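Local coordinates for protein probable ss-1,3-N-acetylglucosaminyltransferase (Staphylococcus aureus subsp. aureus N315, PDB 6H1J) that is probably a glycosyltransferase, built on a family 2 catalytic domain of the GT-A fold and carrying a TarS-type linker domain, at residues E33-T38 with G65-V70; V42-M47 with L115-L120; S132-G137 with K211-K216. All coordinates share one frame; numbering follows the deposited sequence.

Interaction 1: E33-T38 with G65-V70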
# COMPACT_ATOMS: atom_id res chain seq x y z
N GLU B 33 33.04 28.34 30.16
CA GLU B 33 32.71 28.69 31.56
C GLU B 33 31.63 27.76 32.14
O GLU B 33 31.63 27.51 33.34
CB GLU B 33 32.28 30.17 31.63
CG GLU B 33 31.31 30.51 32.75
CD GLU B 33 29.86 30.10 32.50
OE1 GLU B 33 29.17 29.75 33.48
OE2 GLU B 33 29.43 30.13 31.32
N LYS B 34 30.70 27.28 31.29
CA LYS B 34 29.62 26.35 31.69
C LYS B 34 30.17 25.19 32.53
O LYS B 34 29.51 24.73 33.45
CB LYS B 34 28.95 25.76 30.44
CG LYS B 34 27.88 26.61 29.77
CD LYS B 34 27.26 25.95 28.55
CE LYS B 34 28.27 25.59 27.48
NZ LYS B 34 27.62 25.18 26.22
N LEU B 35 31.35 24.71 32.15
CA LEU B 35 31.97 23.49 32.66
C LEU B 35 32.19 23.55 34.19
O LEU B 35 32.23 22.50 34.83
CB LEU B 35 33.28 23.31 31.91
CG LEU B 35 33.84 21.90 31.84
CD1 LEU B 35 32.85 20.96 31.16
CD2 LEU B 35 35.17 21.90 31.11
N HIS B 36 32.36 24.76 34.76
CA HIS B 36 32.49 24.95 36.22
C HIS B 36 31.39 24.16 36.95
O HIS B 36 31.67 23.43 37.90
CB HIS B 36 32.42 26.43 36.66
CG HIS B 36 33.65 27.22 36.38
ND1 HIS B 36 34.77 27.16 37.20
CD2 HIS B 36 33.94 28.09 35.39
CE1 HIS B 36 35.70 27.96 36.71
NE2 HIS B 36 35.22 28.54 35.60
N ARG B 37 30.14 24.39 36.53
CA ARG B 37 28.99 23.86 37.25
C ARG B 37 28.95 22.31 37.16
O ARG B 37 28.59 21.63 38.12
CB ARG B 37 27.70 24.49 36.71
CG ARG B 37 26.52 24.39 37.66
CD ARG B 37 25.45 25.44 37.41
NE ARG B 37 24.71 25.20 36.19
CZ ARG B 37 23.48 24.70 36.13
NH1 ARG B 37 22.85 24.59 34.97
NH2 ARG B 37 22.87 24.31 37.24
N THR B 38 29.37 21.76 36.02
CA THR B 38 29.43 20.32 35.86
C THR B 38 30.54 19.74 36.75
O THR B 38 30.30 18.75 37.45
CB THR B 38 29.65 19.92 34.40
OG1 THR B 38 28.52 20.33 33.63
CG2 THR B 38 29.90 18.44 34.23
N GLY B 65 41.89 28.79 24.51
CA GLY B 65 42.33 28.39 25.84
C GLY B 65 41.24 28.38 26.90
O GLY B 65 41.53 28.02 28.03
N GLU B 66 40.00 28.74 26.57
CA GLU B 66 38.98 28.96 27.60
C GLU B 66 38.56 27.64 28.30
O GLU B 66 38.38 27.61 29.52
CB GLU B 66 37.75 29.68 27.06
CG GLU B 66 36.74 30.05 28.14
CD GLU B 66 35.47 30.73 27.65
OE1 GLU B 66 35.58 31.70 26.86
OE2 GLU B 66 34.36 30.28 28.05
N THR B 67 38.36 26.55 27.55
CA THR B 67 37.93 25.32 28.22
C THR B 67 39.09 24.83 29.11
O THR B 67 38.88 24.42 30.28
CB THR B 67 37.38 24.29 27.22
OG1 THR B 67 36.19 24.81 26.60
CG2 THR B 67 37.04 22.96 27.86
N LEU B 68 40.30 24.89 28.56
CA LEU B 68 41.49 24.51 29.28
C LEU B 68 41.64 25.32 30.58
O LEU B 68 41.99 24.77 31.61
CB LEU B 68 42.71 24.72 28.39
CG LEU B 68 43.97 24.02 28.88
CD2 LEU B 68 44.16 22.71 28.13
N ASN B 69 41.41 26.64 30.49
CA ASN B 69 41.51 27.55 31.64
C ASN B 69 40.56 27.13 32.75
O ASN B 69 40.93 27.15 33.92
CB ASN B 69 41.27 29.01 31.23
CG ASN B 69 42.41 29.57 30.41
OD1 ASN B 69 43.49 29.02 30.44
ND2 ASN B 69 42.17 30.66 29.67
N VAL B 70 39.34 26.70 32.39
CA VAL B 70 38.39 26.27 33.38
C VAL B 70 38.91 24.99 34.03
O VAL B 70 38.86 24.83 35.24
CB VAL B 70 36.99 26.05 32.79
CG1 VAL B 70 36.09 25.34 33.80
CG2 VAL B 70 36.37 27.35 32.30
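With CG1 of Val70 set anti to its backbone N (chi1 169°) and the imidazole of His36 swung beside its own backbone N, the methyl comes to lie over the middle of the ring. Val70 CG1 stands 3.8 Å from the centroid of the His36 ring and only 8° off the ring normal, a CH-pi contact over the face. The second branch, Val70 CG2, lies nearest His36 NE2, at 3.7 Å, and meets Glu33 CA at 4.0 Å. Val70 CG1 also meets Leu35 CB at 3.9 Å. Farther out, Leu35 CD2 meets Thr67 CG2 at 3.9 Å, the two side chains crossing at about a right angle. The extended Glu66 side chain carries OE2 to 3.2 Å from Glu33 N, a weak hydrogen bond bent to 134°. His36 ND1 is bonded to Tyr74 OH and Thr67 OG1 to Asp63 and Gly32, while Leu35 also packs on Met26 and Thr28 of strand 22-28. Residues 33-36, at the N-terminal end of helix 35-43, thus meet the N-terminal part of helix 66-72 mainly through apolar packing, and the Tyr74 bond probably helps to keep the imidazole face turned to the valine.

Interaction 2: V42-M47 with L115-L120. With MG (magnesium ion), chain I.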
# COMPACT_ATOMS: atom_id res chain seq x y z
N VAL B 42 30.41 17.16 40.32
CA VAL B 42 31.16 15.92 40.52
C VAL B 42 32.00 16.00 41.82
O VAL B 42 32.07 15.03 42.57
CB VAL B 42 32.03 15.59 39.29
CG1 VAL B 42 32.89 14.35 39.51
CG2 VAL B 42 31.17 15.38 38.06
N LEU B 43 32.64 17.15 42.07
CA LEU B 43 33.47 17.34 43.25
C LEU B 43 32.61 17.44 44.52
O LEU B 43 33.09 17.06 45.57
CB LEU B 43 34.35 18.58 43.05
CG LEU B 43 35.34 18.47 41.90
CD1 LEU B 43 36.21 19.70 41.83
CD2 LEU B 43 36.19 17.21 42.00
N ASN B 44 31.35 17.86 44.39
CA ASN B 44 30.43 17.97 45.52
C ASN B 44 29.60 16.68 45.66
O ASN B 44 28.42 16.65 45.36
CB ASN B 44 29.51 19.18 45.34
CG ASN B 44 28.56 19.41 46.51
OD1 ASN B 44 28.93 19.21 47.66
ND2 ASN B 44 27.35 19.87 46.23
N GLN B 45 30.22 15.58 46.10
CA GLN B 45 29.50 14.29 46.28
C GLN B 45 29.50 13.91 47.76
O GLN B 45 30.46 14.22 48.48
CB GLN B 45 30.20 13.20 45.46
CG GLN B 45 29.95 13.30 43.96
CD GLN B 45 28.51 13.05 43.57
OE1 GLN B 45 27.97 11.96 43.82
NE2 GLN B 45 27.88 14.04 42.93
N THR B 46 28.45 13.22 48.21
CA THR B 46 28.40 12.61 49.55
C THR B 46 29.48 11.53 49.69
O THR B 46 29.98 11.29 50.80
CB THR B 46 27.03 12.04 49.88
OG1 THR B 46 26.65 11.12 48.85
CG2 THR B 46 26.00 13.13 50.05
N MET B 47 29.85 10.86 48.58
CA MET B 47 30.97 9.91 48.58
C MET B 47 32.25 10.66 49.00
O MET B 47 32.53 11.73 48.54
CB MET B 47 31.15 9.25 47.21
CG MET B 47 32.21 8.19 47.18
SD MET B 47 32.42 7.29 45.62
CE MET B 47 31.09 6.10 45.73
N LEU B 115 25.49 16.04 38.21
CA LEU B 115 25.17 14.98 39.15
C LEU B 115 24.54 15.59 40.41
O LEU B 115 25.02 16.62 40.92
CB LEU B 115 26.43 14.22 39.56
CG LEU B 115 27.21 13.48 38.48
CD1 LEU B 115 28.37 12.74 39.14
CD2 LEU B 115 26.31 12.50 37.72
N HIS B 116 23.51 14.92 40.92
CA HIS B 116 22.98 15.05 42.27
C HIS B 116 24.12 14.71 43.23
O HIS B 116 24.92 13.79 42.94
CB HIS B 116 21.80 14.07 42.48
CG HIS B 116 20.98 14.31 43.70
ND1 HIS B 116 21.39 13.92 44.96
CD2 HIS B 116 19.80 14.96 43.87
CE1 HIS B 116 20.51 14.34 45.86
NE2 HIS B 116 19.51 14.97 45.21
N GLU B 117 24.17 15.38 44.36
CA GLU B 117 25.26 15.16 45.34
C GLU B 117 25.29 13.71 45.86
O GLU B 117 26.36 13.26 46.33
CB GLU B 117 25.20 16.19 46.46
CG GLU B 117 24.12 15.94 47.49
CD GLU B 117 24.20 16.94 48.65
OE1 GLU B 117 25.27 17.58 48.83
OE2 GLU B 117 23.20 17.09 49.38
N ARG B 118 24.18 12.98 45.76
CA ARG B 118 24.14 11.59 46.31
C ARG B 118 24.25 10.54 45.20
O ARG B 118 24.06 9.35 45.51
CB ARG B 118 22.85 11.38 47.10
CG ARG B 118 22.62 12.40 48.20
CD ARG B 118 21.46 12.01 49.10
NE ARG B 118 21.25 10.57 49.12
CZ ARG B 118 21.67 9.76 50.08
NH1 ARG B 118 22.96 9.69 50.37
NH2 ARG B 118 20.81 9.02 50.75
N ALA B 119 24.58 10.95 43.98
CA ALA B 119 24.64 10.04 42.83
C ALA B 119 25.68 8.92 43.02
O ALA B 119 25.35 7.72 42.89
CB ALA B 119 24.91 10.78 41.54
N LEU B 120 26.94 9.28 43.25
CA LEU B 120 27.99 8.24 43.26
C LEU B 120 27.82 7.26 44.44
O LEU B 120 27.84 6.04 44.26
CB LEU B 120 29.37 8.90 43.28
CG LEU B 120 29.75 9.74 42.06
CD1 LEU B 120 31.22 10.10 42.07
CD2 LEU B 120 29.38 9.06 40.75
MG MG I . 32.55 14.02 49.40
O HOH W 1 33.49 14.57 47.57
O HOH W 2 28.32 16.80 50.01
O HOH W 3 31.93 13.24 51.59
O HOH W 4 34.67 14.15 50.89
O HOH W 5 32.16 16.23 50.60
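A buried glutamine side chain joins the loop after helix 35-43 to the beta turn His116-Ala119 that leads into helix 119-129, beside a magnesium ion held by the same loop. Gln45 bends at chi2 (-66°), which turns its amide back to the turn although its CB points away. Gln45 OE1 receives Leu120 N at 2.9 Å in a nearly straight bond (169°), taking up an N-H of the helix's first turn. On the other branch, Gln45 NE2 gives to His116 O at 3.0 Å, lying above that carbonyl's plane; Ala119 N reaches the same oxygen from the opposite face, closing the turn. Thr46 N donates to Glu117 O at 2.8 Å. Met47 CE lies 4.1 Å from Leu120 CB. The magnesium is bound by Gln45 O (2.3 Å), Met47 O (2.5 Å) and four waters, so only backbone oxygens of the loop serve as protein ligands. Gln45 NE2 also bonds Ser41 O, and Thr46 OG1 bonds Glu121 of helix 119-129. Tyr52 of strand 52-58 packs against Gln45, Met47 and Leu120, while Met47 and Leu120 also touch Val22 and Val24, respectively, of strand 22-28.

Interaction 3: S132-G137 with K211-K216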
# COMPACT_ATOMS: atom_id res chain seq x y z
N SER B 132 25.79 -5.71 41.38
CA SER B 132 25.33 -5.20 40.05
C SER B 132 26.51 -4.97 39.11
O SER B 132 27.50 -4.39 39.50
CB SER B 132 24.52 -3.95 40.17
OG SER B 132 23.45 -4.12 41.05
N ASP B 133 26.33 -5.37 37.84
CA ASP B 133 27.27 -5.04 36.76
C ASP B 133 26.96 -3.64 36.24
O ASP B 133 27.85 -2.91 35.75
CB ASP B 133 27.25 -6.11 35.66
CG ASP B 133 27.53 -7.50 36.19
OD1 ASP B 133 28.64 -7.66 36.78
OD2 ASP B 133 26.62 -8.42 36.04
N LEU B 134 25.70 -3.23 36.38
CA LEU B 134 25.23 -2.00 35.79
C LEU B 134 24.20 -1.37 36.72
O LEU B 134 23.31 -2.06 37.17
CB LEU B 134 24.59 -2.32 34.43
CG LEU B 134 24.02 -1.12 33.67
CD1 LEU B 134 25.11 -0.11 33.33
CD2 LEU B 134 23.29 -1.58 32.41
N ILE B 135 24.36 -0.09 37.03
CA ILE B 135 23.40 0.64 37.87
C ILE B 135 22.97 1.89 37.09
O ILE B 135 23.81 2.68 36.63
CB ILE B 135 23.97 1.02 39.26
CG1 ILE B 135 24.74 -0.12 39.91
CG2 ILE B 135 22.87 1.54 40.17
CD1 ILE B 135 26.22 -0.13 39.63
N ILE B 136 21.65 2.11 37.06
CA ILE B 136 21.04 3.15 36.28
C ILE B 136 20.21 4.03 37.23
O ILE B 136 19.27 3.56 37.86
CB ILE B 136 20.13 2.55 35.18
CG1 ILE B 136 20.88 1.55 34.30
CG2 ILE B 136 19.51 3.67 34.38
CD1 ILE B 136 19.98 0.66 33.50
N GLY B 137 20.58 5.31 37.33
CA GLY B 137 19.85 6.24 38.16
C GLY B 137 18.91 7.10 37.35
O GLY B 137 19.22 7.45 36.21
N LYS B 211 24.85 -9.88 33.67
CA LYS B 211 23.53 -10.41 34.01
C LYS B 211 22.82 -9.56 35.05
O LYS B 211 21.59 -9.59 35.10
CB LYS B 211 23.62 -11.86 34.51
CG LYS B 211 24.66 -12.11 35.58
CD LYS B 211 24.51 -13.48 36.26
CE LYS B 211 25.81 -13.97 36.87
NZ LYS B 211 26.09 -13.36 38.19
N ASN B 212 23.56 -8.78 35.86
CA ASN B 212 22.98 -8.12 37.01
C ASN B 212 22.89 -6.60 36.77
O ASN B 212 23.91 -5.90 36.71
CB ASN B 212 23.78 -8.43 38.27
CG ASN B 212 23.62 -9.85 38.76
OD1 ASN B 212 22.80 -10.61 38.25
ND2 ASN B 212 24.42 -10.21 39.74
N TYR B 213 21.65 -6.10 36.69
CA TYR B 213 21.37 -4.72 36.42
C TYR B 213 20.46 -4.20 37.54
O TYR B 213 19.57 -4.91 37.97
CB TYR B 213 20.64 -4.56 35.08
CG TYR B 213 21.04 -5.54 34.00
CD1 TYR B 213 22.36 -5.69 33.62
CD2 TYR B 213 20.08 -6.28 33.32
CE1 TYR B 213 22.72 -6.60 32.63
CE2 TYR B 213 20.42 -7.16 32.30
CZ TYR B 213 21.74 -7.33 31.95
OH TYR B 213 22.06 -8.20 30.95
N SER B 214 20.66 -2.95 37.95
CA SER B 214 19.87 -2.32 39.00
C SER B 214 19.43 -0.94 38.52
O SER B 214 20.14 -0.29 37.77
CB SER B 214 20.67 -2.17 40.27
OG SER B 214 21.10 -3.45 40.72
N ILE B 215 18.27 -0.52 39.02
CA ILE B 215 17.67 0.77 38.69
C ILE B 215 17.32 1.43 40.01
O ILE B 215 16.71 0.79 40.83
CB ILE B 215 16.42 0.59 37.80
CG1 ILE B 215 16.76 -0.11 36.48
CG2 ILE B 215 15.73 1.94 37.57
CD1 ILE B 215 15.53 -0.67 35.80
N LYS B 216 17.75 2.68 40.20
CA LYS B 216 17.49 3.46 41.41
C LYS B 216 16.73 4.73 41.02
O LYS B 216 17.14 5.42 40.08
CB LYS B 216 18.84 3.72 42.09
CG LYS B 216 18.79 4.21 43.53
CD LYS B 216 18.64 3.14 44.57
CE LYS B 216 19.24 3.50 45.91
NZ LYS B 216 18.43 4.52 46.61
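Two parallel strands, 134-137 and 213-216, lie side by side in the central mixed sheet, their axes 4.7 Å apart at closest approach and 18° from exact alignment. Just before they pair, the carboxylate of Asp133 meets the segment 211-216: Asp133 OD2 accepts from Asn212 N at 3.1 Å and from Lys211 N at 3.3 Å, both on its anti side and out of the carboxylate plane. With CG beside its backbone N (chi1 -56°), Asp133 directs this oxygen onto both amides. In return, Asn212 O takes two N-H groups, from Asp133 N at 2.7 Å and from Leu134 N at 3.2 Å, the latter in the carbonyl plane. The pairing then alternates as between parallel strands, within the mixed sheet of this GT-A-type fold: Ser214 N to Leu134 O, Ile136 N to Ser214 O and Lys216 N to Ile136 O, each 2.9 Å. Leu134, Ile136, Tyr213 and Ile215 share one face, where Leu134 CB touches Tyr213 CD1 at 4.1 Å; Phe206 and Leu207 of helix 198-207 pack on Leu134. Ile135, Ser214 and Lys216 line the other face under helix 119-129. There Ser132 OG lies 2.5 Å from Ser214 OG; Ser214 OG is hydrogen-bonded to Ala159 O.

In the fold
From the N terminus, interaction 1 closes a loop of 26 residues that includes strand 52-58, bringing the start of helix 35-43 against helix 66-72. Interaction 2 starts from the far end of that same helix and closes a longer loop of 67 residues at the turn before helix 119-129. Their segments alternate along the chain, so the two loops cross rather than nest, and helix 35-43 is tied at both ends. Interaction 3 follows in series: strand 134-142, next after helix 119-129, pairs with strand 213-216 across 73 residues. Its centre is about 18 Å from that of interaction 2 and about 31 Å from that of interaction 1.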